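2-oxoglutarate carboxylase small subunit (Hydrogenobacter thermophilus, PDB 7KCT) is the small (beta) subunit of a carboxylase, a biotin carboxylase-like protein of the ATP-grasp superfamily that binds adenosine-5'-diphosphate, bicarbonate and magnesium. Local coordinates at residues 216-221 against 302-307. Residues are numbered along the deposited sequence; the frame is centred on the assembly and turned at random.
Sequences HIEFQV and QVEHPV. With ADP (adenosine-5'-diphosphate), chain D; ADP (adenosine-5'-diphosphate), chain C.
E218 and E304 each set CG between the backbone N and the carbonyl carbon (chi1 66° and 61°), but E218 then runs straight out from strand 215-223 while E304 bends at its second torsion. Their carboxylates thus arrive from opposite directions and lie almost in one plane, with OE2 of E218 2.6 Å from OE2 of E304. Q302 reaches E218 from the loop that carries E304, its amide turned 40° from the E218 carboxylate. Its NE2 gives E218 OE1 a weak, long bond of 3.5 Å and also bonds to E283, a magnesium ligand, whereas its OE1 stands 3.1 Å from E218 OE2 as a second acceptor. R235 ties these oxygens together, by a salt bridge to E218 OE2 and a hydrogen bond to Q302 OE1; K245 bridges both glutamates. Beside them, one water links Q220 OE1, which R235 also hydrogen-bonds, to the backbone N of Q302, accepting from the latter. The type I turn from Q302 to H305 is closed by H305 N and by the H305 ring, whose ND1 bonds to Q302 O at 3.0 Å with that oxygen in the ring plane. The turn presents V303 N to O1B of one adenosine-5'-diphosphate (2.8 Å, nearly straight). Close by, E304 OE1 lies 2.5 Å from O2B of that nucleotide and is salt-bridged to R346. H216 NE2 bonds weakly to E218 OE1, and its ring edge faces O3' of a second nucleotide, a doubtful, very short approach. The contact therefore joins the four-stranded antiparallel sheet holding strand 215-223 to the diphosphate-binding turn ahead of helix 305-312. Acidic oxygens crowd together here beside the diphosphate, an arrangement consistent with R235, K245 and R346 offsetting the buried negative charge.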
ATOM      1  N   HIS A 216      13.925 -21.240  -9.199  1.00 30.16           N
ATOM      2  CA  HIS A 216      14.091 -20.181 -10.184  1.00 29.56           C
ATOM      3  C   HIS A 216      14.487 -18.919  -9.424  1.00 37.27           C
ATOM      4  O   HIS A 216      13.673 -18.320  -8.709  1.00 34.31           O
ATOM      5  CB  HIS A 216      12.837 -20.023 -11.043  1.00 36.89           C
ATOM      6  CG  HIS A 216      12.943 -18.942 -12.095  1.00 31.67           C
ATOM      7  ND1 HIS A 216      12.736 -19.188 -13.435  1.00 44.35           N
ATOM      8  CD2 HIS A 216      13.170 -17.609 -11.994  1.00 39.44           C
ATOM      9  CE1 HIS A 216      12.881 -18.063 -14.118  1.00 42.72           C
ATOM     10  NE2 HIS A 216      13.138 -17.088 -13.266  1.00 33.64           N
ATOM     11  N   ILE A 217      15.750 -18.531  -9.570  1.00 33.10           N
ATOM     12  CA  ILE A 217      16.347 -17.400  -8.870  1.00 27.03           C
ATOM     13  C   ILE A 217      16.727 -16.365  -9.926  1.00 33.57           C
ATOM     14  O   ILE A 217      17.392 -16.699 -10.913  1.00 33.72           O
ATOM     15  CB  ILE A 217      17.581 -17.830  -8.048  1.00 32.50           C
ATOM     16  CG1 ILE A 217      17.230 -18.930  -7.028  1.00 36.82           C
ATOM     17  CG2 ILE A 217      18.206 -16.659  -7.411  1.00 31.75           C
ATOM     18  CD1 ILE A 217      16.259 -18.558  -6.016  1.00 37.77           C
ATOM     19  N   GLU A 218      16.319 -15.107  -9.732  1.00 29.67           N
ATOM     20  CA  GLU A 218      16.582 -14.107 -10.766  1.00 33.81           C
ATOM     21  C   GLU A 218      17.087 -12.823 -10.139  1.00 30.42           C
ATOM     22  O   GLU A 218      16.671 -12.450  -9.037  1.00 36.45           O
ATOM     23  CB  GLU A 218      15.324 -13.843 -11.622  1.00 34.15           C
ATOM     24  CG  GLU A 218      14.226 -13.207 -10.835  1.00 32.90           C
ATOM     25  CD  GLU A 218      12.980 -13.028 -11.649  1.00 36.70           C
ATOM     26  OE1 GLU A 218      12.884 -13.674 -12.712  1.00 38.11           O
ATOM     27  OE2 GLU A 218      12.089 -12.255 -11.208  1.00 39.23           O
ATOM     28  N   PHE A 219      18.053 -12.192 -10.812  1.00 31.44           N
ATOM     29  CA  PHE A 219      18.706 -10.983 -10.334  1.00 31.99           C
ATOM     30  C   PHE A 219      18.261  -9.772 -11.150  1.00 28.53           C
ATOM     31  O   PHE A 219      18.293  -9.792 -12.377  1.00 29.89           O
ATOM     32  CB  PHE A 219      20.243 -11.079 -10.430  1.00 30.25           C
ATOM     33  CG  PHE A 219      20.872 -11.766  -9.268  1.00 31.07           C
ATOM     34  CD1 PHE A 219      20.920 -13.140  -9.207  1.00 31.72           C
ATOM     35  CD2 PHE A 219      21.383 -11.050  -8.232  1.00 32.18           C
ATOM     36  CE1 PHE A 219      21.485 -13.777  -8.119  1.00 32.48           C
ATOM     37  CE2 PHE A 219      21.944 -11.705  -7.138  1.00 36.85           C
ATOM     38  CZ  PHE A 219      21.982 -13.065  -7.104  1.00 28.87           C
ATOM     39  N   GLN A 220      17.957  -8.700 -10.445  1.00 31.44           N
ATOM     40  CA  GLN A 220      17.510  -7.450 -11.021  1.00 30.11           C
ATOM     41  C   GLN A 220      18.719  -6.553 -11.223  1.00 31.44           C
ATOM     42  O   GLN A 220      19.490  -6.330 -10.275  1.00 33.27           O
ATOM     43  CB  GLN A 220      16.527  -6.790 -10.062  1.00 27.98           C
ATOM     44  CG  GLN A 220      16.010  -5.444 -10.474  1.00 37.87           C
ATOM     45  CD  GLN A 220      15.094  -5.520 -11.657  1.00 30.40           C
ATOM     46  OE1 GLN A 220      13.985  -6.067 -11.574  1.00 26.43           O
ATOM     47  NE2 GLN A 220      15.540  -4.962 -12.778  1.00 28.94           N
ATOM     48  N   VAL A 221      18.909  -6.065 -12.446  1.00 34.04           N
ATOM     49  CA  VAL A 221      19.946  -5.058 -12.666  1.00 34.62           C
ATOM     50  C   VAL A 221      19.291  -3.758 -13.114  1.00 32.55           C
ATOM     51  O   VAL A 221      18.190  -3.759 -13.675  1.00 29.95           O
ATOM     52  CB  VAL A 221      21.027  -5.500 -13.676  1.00 42.93           C
ATOM     53  CG1 VAL A 221      21.640  -6.858 -13.285  1.00 38.89           C
ATOM     54  CG2 VAL A 221      20.480  -5.547 -15.073  1.00 36.79           C
ATOM     55  N   GLN A 302      10.028  -6.569 -15.470  1.00 28.30           N
ATOM     56  CA  GLN A 302       9.205  -7.756 -15.284  1.00 30.03           C
ATOM     57  C   GLN A 302       7.995  -7.489 -14.386  1.00 28.52           C
ATOM     58  O   GLN A 302       8.016  -6.616 -13.521  1.00 26.38           O
ATOM     59  CB  GLN A 302      10.035  -8.870 -14.640  1.00 34.41           C
ATOM     60  CG  GLN A 302      11.186  -9.353 -15.449  1.00 36.87           C
ATOM     61  CD  GLN A 302      11.873 -10.513 -14.758  1.00 39.49           C
ATOM     62  OE1 GLN A 302      12.370 -10.370 -13.646  1.00 35.11           O
ATOM     63  NE2 GLN A 302      11.843 -11.676 -15.384  1.00 41.37           N
ATOM     64  N   VAL A 303       6.993  -8.357 -14.527  1.00 30.99           N
ATOM     65  CA  VAL A 303       5.782  -8.301 -13.713  1.00 29.02           C
ATOM     66  C   VAL A 303       6.092  -8.126 -12.236  1.00 29.24           C
ATOM     67  O   VAL A 303       5.499  -7.279 -11.554  1.00 28.41           O
ATOM     68  CB  VAL A 303       4.963  -9.586 -13.964  1.00 33.16           C
ATOM     69  CG1 VAL A 303       3.800  -9.754 -12.960  1.00 32.83           C
ATOM     70  CG2 VAL A 303       4.397  -9.567 -15.392  1.00 33.54           C
ATOM     71  N   GLU A 304       7.061  -8.881 -11.733  1.00 25.64           N
ATOM     72  CA  GLU A 304       7.317  -9.030 -10.315  1.00 26.82           C
ATOM     73  C   GLU A 304       8.321  -8.027  -9.757  1.00 29.99           C
ATOM     74  O   GLU A 304       8.776  -8.186  -8.601  1.00 26.42           O
ATOM     75  CB  GLU A 304       7.780 -10.481 -10.050  1.00 31.83           C
ATOM     76  CG  GLU A 304       9.104 -10.904 -10.777  1.00 35.51           C
ATOM     77  CD  GLU A 304       8.947 -11.578 -12.171  1.00 40.14           C
ATOM     78  OE1 GLU A 304       7.922 -11.421 -12.864  1.00 37.38           O
ATOM     79  OE2 GLU A 304       9.879 -12.318 -12.593  1.00 47.10           O
ATOM     80  N   HIS A 305       8.627  -6.961 -10.501  1.00 28.43           N
ATOM     81  CA  HIS A 305       9.544  -5.950  -9.979  1.00 27.65           C
ATOM     82  C   HIS A 305       9.125  -5.347  -8.644  1.00 30.23           C
ATOM     83  O   HIS A 305      10.017  -4.859  -7.924  1.00 30.09           O
ATOM     84  CB  HIS A 305       9.767  -4.820 -11.009  1.00 26.97           C
ATOM     85  CG  HIS A 305       8.625  -3.861 -11.132  1.00 23.53           C
ATOM     86  ND1 HIS A 305       7.619  -4.051 -12.053  1.00 24.16           N
ATOM     87  CD2 HIS A 305       8.336  -2.699 -10.496  1.00 24.34           C
ATOM     88  CE1 HIS A 305       6.732  -3.068 -11.947  1.00 29.34           C
ATOM     89  NE2 HIS A 305       7.136  -2.241 -11.000  1.00 28.75           N
ATOM     90  N   PRO A 306       7.844  -5.293  -8.261  1.00 29.65           N
ATOM     91  CA  PRO A 306       7.522  -4.646  -6.976  1.00 23.37           C
ATOM     92  C   PRO A 306       8.135  -5.319  -5.759  1.00 25.68           C
ATOM     93  O   PRO A 306       8.494  -4.597  -4.822  1.00 24.89           O
ATOM     94  CB  PRO A 306       5.980  -4.666  -6.944  1.00 25.33           C
ATOM     95  CG  PRO A 306       5.610  -4.581  -8.406  1.00 23.03           C
ATOM     96  CD  PRO A 306       6.629  -5.514  -9.075  1.00 24.59           C
ATOM     97  N   VAL A 307       8.337  -6.643  -5.725  1.00 24.88           N
ATOM     98  CA  VAL A 307       8.908  -7.206  -4.499  1.00 24.20           C
ATOM     99  C   VAL A 307      10.297  -6.633  -4.256  1.00 25.03           C
ATOM    100  O   VAL A 307      10.701  -6.401  -3.112  1.00 27.18           O
ATOM    101  CB  VAL A 307       8.942  -8.754  -4.515  1.00 26.34           C
ATOM    102  CG1 VAL A 307       7.521  -9.335  -4.546  1.00 26.51           C
ATOM    103  CG2 VAL A 307       9.814  -9.341  -5.621  1.00 23.62           C
TER
HETATM  104  PB  ADP D 502       7.707 -11.874 -16.333  1.00 42.56           P
HETATM  105  O1B ADP D 502       7.611 -10.363 -16.442  1.00 35.08           O
HETATM  106  O2B ADP D 502       8.289 -12.545 -15.110  1.00 41.42           O
HETATM  107  O3B ADP D 502       7.989 -12.591 -17.616  1.00 49.52           O
HETATM  108  PA  ADP D 502       5.333 -13.248 -17.352  1.00 49.22           P
HETATM  109  O1A ADP D 502       3.859 -13.471 -17.331  1.00 47.01           O
HETATM  110  O2A ADP D 502       6.312 -14.189 -18.032  1.00 47.96           O
HETATM  111  O3A ADP D 502       5.994 -12.538 -16.097  1.00 46.16           O
HETATM  112  O5' ADP D 502       5.350 -11.873 -18.766  1.00 49.08           O
HETATM  113  C5' ADP D 502       4.047 -11.156 -18.849  1.00 43.92           C
HETATM  114  C4' ADP D 502       3.547 -10.984 -20.211  1.00 45.69           C
HETATM  115  O4' ADP D 502       4.530 -10.953 -21.223  1.00 43.01           O
HETATM  116  C3' ADP D 502       2.616 -12.316 -20.394  1.00 51.45           C
HETATM  117  O3' ADP D 502       1.538 -11.977 -21.087  1.00 52.12           O
HETATM  118  C2' ADP D 502       3.684 -13.169 -21.185  1.00 55.86           C
HETATM  119  O2' ADP D 502       3.112 -14.005 -22.077  1.00 53.10           O
HETATM  120  C1' ADP D 502       4.259 -11.997 -22.037  1.00 42.86           C
HETATM  121  N9  ADP D 502       5.674 -12.222 -22.546  1.00 48.18           N
HETATM  122  C8  ADP D 502       6.834 -12.604 -21.828  1.00 50.27           C
HETATM  123  N7  ADP D 502       7.934 -12.733 -22.616  1.00 47.75           N
HETATM  124  C5  ADP D 502       7.486 -12.384 -23.872  1.00 49.88           C
HETATM  125  C6  ADP D 502       8.162 -12.326 -25.106  1.00 51.48           C
HETATM  126  N6  ADP D 502       9.505 -12.634 -25.187  1.00 55.68           N
HETATM  127  N1  ADP D 502       7.491 -11.953 -26.244  1.00 45.18           N
HETATM  128  C2  ADP D 502       6.142 -11.688 -26.067  1.00 41.46           C
HETATM  129  N3  ADP D 502       5.361 -11.704 -24.957  1.00 44.39           N
HETATM  130  C4  ADP D 502       6.089 -12.059 -23.855  1.00 45.20           C
HETATM  131  PB  ADP C 501      10.707 -18.434 -20.676  1.00 42.35           P
HETATM  132  O1B ADP C 501       9.452 -18.946 -21.291  1.00 48.07           O
HETATM  133  O2B ADP C 501      10.858 -17.854 -19.293  1.00 36.11           O
HETATM  134  O3B ADP C 501      11.667 -17.784 -21.654  1.00 55.96           O
HETATM  135  PA  ADP C 501      12.831 -19.779 -19.418  1.00 40.42           P
HETATM  136  O1A ADP C 501      13.084 -18.776 -18.350  1.00 34.39           O
HETATM  137  O2A ADP C 501      14.041 -20.474 -20.020  1.00 45.82           O
HETATM  138  O3A ADP C 501      11.677 -19.967 -20.459  1.00 43.42           O
HETATM  139  O5' ADP C 501      12.457 -21.192 -18.241  1.00 42.27           O
HETATM  140  C5' ADP C 501      11.017 -21.422 -18.027  1.00 44.81           C
HETATM  141  C4' ADP C 501      10.964 -22.104 -16.718  1.00 37.70           C
HETATM  142  O4' ADP C 501      11.273 -23.478 -17.047  1.00 37.83           O
HETATM  143  C3' ADP C 501      11.995 -21.620 -15.769  1.00 41.56           C
HETATM  144  O3' ADP C 501      11.431 -20.671 -14.856  1.00 43.70           O
HETATM  145  C2' ADP C 501      12.201 -22.916 -14.989  1.00 40.95           C
HETATM  146  O2' ADP C 501      11.046 -23.230 -14.120  1.00 40.73           O
HETATM  147  C1' ADP C 501      12.149 -23.985 -16.043  1.00 36.34           C
HETATM  148  N9  ADP C 501      13.494 -24.267 -16.600  1.00 38.19           N
HETATM  149  C8  ADP C 501      14.214 -23.579 -17.586  1.00 33.33           C
HETATM  150  N7  ADP C 501      15.405 -24.183 -17.835  1.00 38.58           N
HETATM  151  C5  ADP C 501      15.455 -25.265 -16.955  1.00 41.28           C
HETATM  152  C6  ADP C 501      16.429 -26.270 -16.725  1.00 40.53           C
HETATM  153  N6  ADP C 501      17.590 -26.263 -17.434  1.00 34.82           N
HETATM  154  N1  ADP C 501      16.250 -27.218 -15.771  1.00 32.15           N
HETATM  155  C2  ADP C 501      15.059 -27.149 -15.127  1.00 38.26           C
HETATM  156  N3  ADP C 501      14.045 -26.275 -15.245  1.00 33.62           N
HETATM  157  C4  ADP C 501      14.279 -25.328 -16.189  1.00 37.64           C
HETATM  158  O   HOH W   1      11.807  -6.202 -13.353  1.00 33.76           O